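Local coordinates for protein acetyl-CoA C-acetyltransferase (Syntrophomonas wolfei subsp. wolfei, PDB 7N7Z) that probably catalyses the reversible condensation of two acetyl-CoA molecules to acetoacetyl-CoA and free CoA, at residues K265-C268 against E269-L273; C103-M107 against L108-D112. All blocks are in the same frame, centred on the assembly; numbering follows the deposited sequence.

Contact 1 of 2, residues K265-C268 against E269-L273; sequences KKKC and EELGL
Lys-265 O stands almost directly above one face of the Glu-269 carboxylate, which lies back along the helix, and is 3.2 Å from Glu-269 CD; on the same side Lys-266 CA lies over OE1 of Glu-269 at 3.5 Å. Lys-265 CG leans over the OE2 half, while its CE sits lower, beyond OE2. This is CH and carbonyl packing, since Lys-265 NZ stays 5.3 Å from Glu-269 OE2 and has a long, weak ion pair with Asp-402. Glu-269 takes this place because its CG is beside the backbone N (chi1 -62°) and the chain then runs extended. The second carboxylate, that of Glu-270, is met obliquely, well out of its plane, by Lys-267 NZ in a long salt bridge to OE1, 3.9 Å. The helix ends in a Schellman motif: Gly-272, with phi 66°, donates to Glu-269 O, and Leu-273 N reaches Cys-268 O at 3.1 Å in a nearly straight bond (170°). That reversal brings Leu-273 CB to 3.7 Å from Cys-268 SG. The thiol side also packs on Val-9 and Val-11 of strand 8-20, whereas Lys-267 and Leu-271 lie on Ile-113.

Contact 2 of 2, residues C103-M107 against L108-D112; sequences CQNIM and LGKTD
Ile-106 and Thr-111 form the close-packed part where helix 94-107 gives way to the loop before strand 113-121. Their side chains meet at about a right angle, Ile-106 CG1 lying 3.4 Å from Thr-111 OG1, and Ile-106 CA makes a CA-H...O contact with Thr-111 O (3.3 Å, 162° at the hydrogen). With chi1 at 61°, Thr-111 OG1 stands between its own backbone N and carbonyl carbon; from there it touches the isoleucine and also hydrogen-bonds Ser-114 OG. Cutting Ile-106 back to an alanine would probably open a gap between Thr-111 OG1 and the side chains of Val-8 and Phe-262, since CG1 and CD1 fill it.

The bend at Gly-109 is the looser, exposed side. Asn-105 O receives two weak bonds there, from Lys-110 N at 2.9 Å and Thr-111 N at 3.4 Å. Gly-109 N donates to Ile-106 O from above the carbonyl plane; with a positive phi at Gly-109 this is a Schellman-like pattern, its wider-spanning bond, from Lys-110 N, poor in angle (127°).

A third side is packed on the second subunit. Leu-108 rests its CG on Gln-104 O (3.4 Å) before meeting Leu-108 of that subunit, and Lys-110, its CB 3.2 Å from Asn-105 OD1, bends away at chi2 so that NZ reaches Glu-100 and Gln-104 of the same neighbour.

The turn belongs to a beta-alpha-beta crossover from strand 84-89 to strand 113-121, with Ile-106 packed on strands 8-20 and 254-264 and Asn-105 and Thr-111 on Glu-54 of strand 54-58.

How the contacts relate
Contact 1 is a surface contact and contact 2 is partly buried, yet both are helix ends beside a glycine of positive phi. They meet where strands 254-264 and 113-121 run antiparallel: contact 2 leads into the latter, contact 1 leaves the former. Lys-267 CG packs on Asp-112 CB at 3.8 Å, and Ser-264 links the two, its OG bonding to Lys-267 N and its backbone pairing with Asp-112. Strand 8-20 lies against both. Chemistry follows place: 265-273 has one buried residue, Cys-268, against the sheet, besides charged side chains packed by their methylenes and a long ion pair, whereas 103-112 has three touching residues buried, sets an isoleucine against the sheet and directs polar groups to the second subunit.

Contact 1 of 2, residues K265-C268 against E269-L273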
loop_
_atom_site.group_PDB
_atom_site.type_symbol
_atom_site.label_atom_id
_atom_site.label_comp_id
_atom_site.label_asym_id
_atom_site.label_seq_id
_atom_site.Cartn_x
_atom_site.Cartn_y
_atom_site.Cartn_z
ATOM N N LYS B 265 -24.948 19.593 -38.680
ATOM C CA LYS B 265 -26.140 20.407 -38.892
ATOM C C LYS B 265 -27.208 19.635 -39.657
ATOM O O LYS B 265 -28.400 19.732 -39.345
ATOM C CB LYS B 265 -25.764 21.683 -39.647
ATOM C CG LYS B 265 -26.652 22.886 -39.356
ATOM C CD LYS B 265 -26.252 24.071 -40.227
ATOM C CE LYS B 265 -27.213 25.239 -40.080
ATOM N NZ LYS B 265 -26.875 26.095 -38.905
ATOM N N LYS B 266 -26.797 18.856 -40.658
ATOM C CA LYS B 266 -27.759 18.161 -41.503
ATOM C C LYS B 266 -28.369 16.949 -40.809
ATOM O O LYS B 266 -29.515 16.590 -41.103
ATOM C CB LYS B 266 -27.087 17.742 -42.811
ATOM C CG LYS B 266 -26.695 18.920 -43.694
ATOM C CD LYS B 266 -25.761 18.496 -44.822
ATOM C CE LYS B 266 -26.221 19.035 -46.171
ATOM N NZ LYS B 266 -25.755 18.185 -47.304
ATOM N N LYS B 267 -27.635 16.308 -39.897
ATOM C CA LYS B 267 -28.219 15.201 -39.145
ATOM C C LYS B 267 -29.237 15.706 -38.132
ATOM O O LYS B 267 -30.267 15.062 -37.902
ATOM C CB LYS B 267 -27.121 14.400 -38.445
ATOM C CG LYS B 267 -27.622 13.145 -37.732
ATOM C CD LYS B 267 -28.080 12.069 -38.716
ATOM C CE LYS B 267 -28.751 10.906 -37.999
ATOM N NZ LYS B 267 -29.098 9.793 -38.928
ATOM N N CYS B 268 -28.964 16.857 -37.512
ATOM C CA CYS B 268 -29.930 17.439 -36.586
ATOM C C CYS B 268 -31.224 17.798 -37.305
ATOM O O CYS B 268 -32.319 17.625 -36.757
ATOM C CB CYS B 268 -29.329 18.671 -35.912
ATOM S SG CYS B 268 -30.431 19.468 -34.728
ATOM N N GLU B 269 -31.119 18.296 -38.539
ATOM C CA GLU B 269 -32.313 18.634 -39.306
ATOM C C GLU B 269 -33.089 17.383 -39.698
ATOM O O GLU B 269 -34.325 17.377 -39.667
ATOM C CB GLU B 269 -31.924 19.432 -40.551
ATOM C CG GLU B 269 -31.246 20.762 -40.251
ATOM C CD GLU B 269 -30.385 21.258 -41.401
ATOM O OE1 GLU B 269 -30.220 20.513 -42.390
ATOM O OE2 GLU B 269 -29.870 22.393 -41.313
ATOM N N GLU B 270 -32.379 16.315 -40.070
ATOM C CA GLU B 270 -33.050 15.089 -40.489
ATOM C C GLU B 270 -33.894 14.508 -39.362
ATOM O O GLU B 270 -34.968 13.943 -39.607
ATOM C CB GLU B 270 -32.018 14.067 -40.964
ATOM C CG GLU B 270 -32.563 13.039 -41.940
ATOM C CD GLU B 270 -31.926 11.674 -41.761
ATOM O OE1 GLU B 270 -30.713 11.542 -42.034
ATOM O OE2 GLU B 270 -32.637 10.733 -41.347
ATOM N N LEU B 271 -33.428 14.632 -38.120
ATOM C CA LEU B 271 -34.140 14.106 -36.964
ATOM C C LEU B 271 -35.160 15.086 -36.398
ATOM O O LEU B 271 -35.857 14.744 -35.436
ATOM C CB LEU B 271 -33.144 13.719 -35.864
ATOM C CG LEU B 271 -32.198 12.556 -36.171
ATOM C CD1 LEU B 271 -31.271 12.299 -34.992
ATOM C CD2 LEU B 271 -32.971 11.294 -36.528
ATOM N N GLY B 272 -35.264 16.284 -36.962
ATOM C CA GLY B 272 -36.215 17.262 -36.466
ATOM C C GLY B 272 -35.903 17.759 -35.071
ATOM O O GLY B 272 -36.827 17.998 -34.283
ATOM N N LEU B 273 -34.625 17.920 -34.746
ATOM C CA LEU B 273 -34.204 18.368 -33.427
ATOM C C LEU B 273 -33.791 19.836 -33.465
ATOM O O LEU B 273 -33.606 20.436 -34.526
ATOM C CB LEU B 273 -33.052 17.502 -32.908
ATOM C CG LEU B 273 -33.328 15.999 -32.845
ATOM C CD1 LEU B 273 -32.082 15.252 -32.397
ATOM C CD2 LEU B 273 -34.498 15.693 -31.918
#

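Contact 2 of 2, residues C103-M107 against L108-D112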
loop_
_atom_site.group_PDB
_atom_site.type_symbol
_atom_site.label_atom_id
_atom_site.label_comp_id
_atom_site.label_asym_id
_atom_site.label_seq_id
_atom_site.Cartn_x
_atom_site.Cartn_y
_atom_site.Cartn_z
ATOM N N CYS B 103 -15.997 16.787 -32.607
ATOM C CA CYS B 103 -16.488 17.701 -33.633
ATOM C C CYS B 103 -15.745 17.502 -34.948
ATOM O O CYS B 103 -16.359 17.505 -36.021
ATOM C CB CYS B 103 -16.357 19.143 -33.147
ATOM S SG CYS B 103 -17.559 19.596 -31.863
ATOM N N GLN B 104 -14.423 17.324 -34.887
ATOM C CA GLN B 104 -13.661 17.110 -36.113
ATOM C C GLN B 104 -14.017 15.780 -36.762
ATOM O O GLN B 104 -13.973 15.662 -37.992
ATOM C CB GLN B 104 -12.163 17.190 -35.820
ATOM C CG GLN B 104 -11.699 18.598 -35.465
ATOM C CD GLN B 104 -10.198 18.713 -35.248
ATOM O OE1 GLN B 104 -9.646 19.813 -35.283
ATOM N NE2 GLN B 104 -9.533 17.584 -35.016
ATOM N N ASN B 105 -14.374 14.772 -35.963
ATOM C CA ASN B 105 -14.914 13.543 -36.535
ATOM C C ASN B 105 -16.212 13.821 -37.282
ATOM O O ASN B 105 -16.462 13.246 -38.348
ATOM C CB ASN B 105 -15.141 12.507 -35.434
ATOM C CG ASN B 105 -14.033 11.473 -35.367
ATOM O OD1 ASN B 105 -13.795 10.736 -36.323
ATOM N ND2 ASN B 105 -13.351 11.415 -34.231
ATOM N N ILE B 106 -17.051 14.703 -36.738
ATOM C CA ILE B 106 -18.290 15.063 -37.419
ATOM C C ILE B 106 -17.994 15.936 -38.632
ATOM O O ILE B 106 -18.645 15.814 -39.676
ATOM C CB ILE B 106 -19.253 15.755 -36.436
ATOM C CG1 ILE B 106 -19.639 14.787 -35.313
ATOM C CG2 ILE B 106 -20.495 16.261 -37.166
ATOM C CD1 ILE B 106 -20.618 15.359 -34.305
ATOM N N MET B 107 -17.009 16.830 -38.516
ATOM C CA MET B 107 -16.641 17.671 -39.649
ATOM C C MET B 107 -16.272 16.830 -40.865
ATOM O O MET B 107 -16.616 17.180 -42.001
ATOM C CB MET B 107 -15.470 18.577 -39.270
ATOM C CG MET B 107 -15.848 19.802 -38.460
ATOM S SD MET B 107 -14.391 20.762 -38.002
ATOM C CE MET B 107 -14.922 21.474 -36.449
ATOM N N LEU B 108 -15.573 15.717 -40.647
ATOM C CA LEU B 108 -15.028 14.904 -41.724
ATOM C C LEU B 108 -15.957 13.773 -42.151
ATOM O O LEU B 108 -15.554 12.930 -42.959
ATOM C CB LEU B 108 -13.673 14.328 -41.301
ATOM C CG LEU B 108 -12.578 15.365 -41.034
ATOM C CD1 LEU B 108 -11.319 14.702 -40.499
ATOM C CD2 LEU B 108 -12.275 16.156 -42.296
ATOM N N GLY B 109 -17.184 13.735 -41.636
ATOM C CA GLY B 109 -18.126 12.700 -41.998
ATOM C C GLY B 109 -17.892 11.358 -41.340
ATOM O O GLY B 109 -18.610 10.400 -41.657
ATOM N N LYS B 110 -16.916 11.252 -40.435
ATOM C CA LYS B 110 -16.653 9.977 -39.778
ATOM C C LYS B 110 -17.785 9.587 -38.837
ATOM O O LYS B 110 -18.028 8.395 -38.619
ATOM C CB LYS B 110 -15.330 10.044 -39.014
ATOM C CG LYS B 110 -14.130 10.396 -39.883
ATOM C CD LYS B 110 -13.581 9.176 -40.614
ATOM C CE LYS B 110 -12.098 9.329 -40.931
ATOM N NZ LYS B 110 -11.264 9.510 -39.705
ATOM N N THR B 111 -18.479 10.570 -38.270
ATOM C CA THR B 111 -19.637 10.320 -37.428
ATOM C C THR B 111 -20.671 11.407 -37.680
ATOM O O THR B 111 -20.344 12.516 -38.109
ATOM C CB THR B 111 -19.271 10.288 -35.936
ATOM O OG1 THR B 111 -18.725 11.556 -35.550
ATOM C CG2 THR B 111 -18.258 9.188 -35.648
ATOM N N ASP B 112 -21.930 11.072 -37.410
ATOM C CA ASP B 112 -23.022 12.033 -37.484
ATOM C C ASP B 112 -23.453 12.542 -36.117
ATOM O O ASP B 112 -23.840 13.709 -35.995
ATOM C CB ASP B 112 -24.230 11.406 -38.189
ATOM C CG ASP B 112 -23.886 10.878 -39.568
ATOM O OD1 ASP B 112 -22.975 11.444 -40.206
ATOM O OD2 ASP B 112 -24.525 9.900 -40.014
#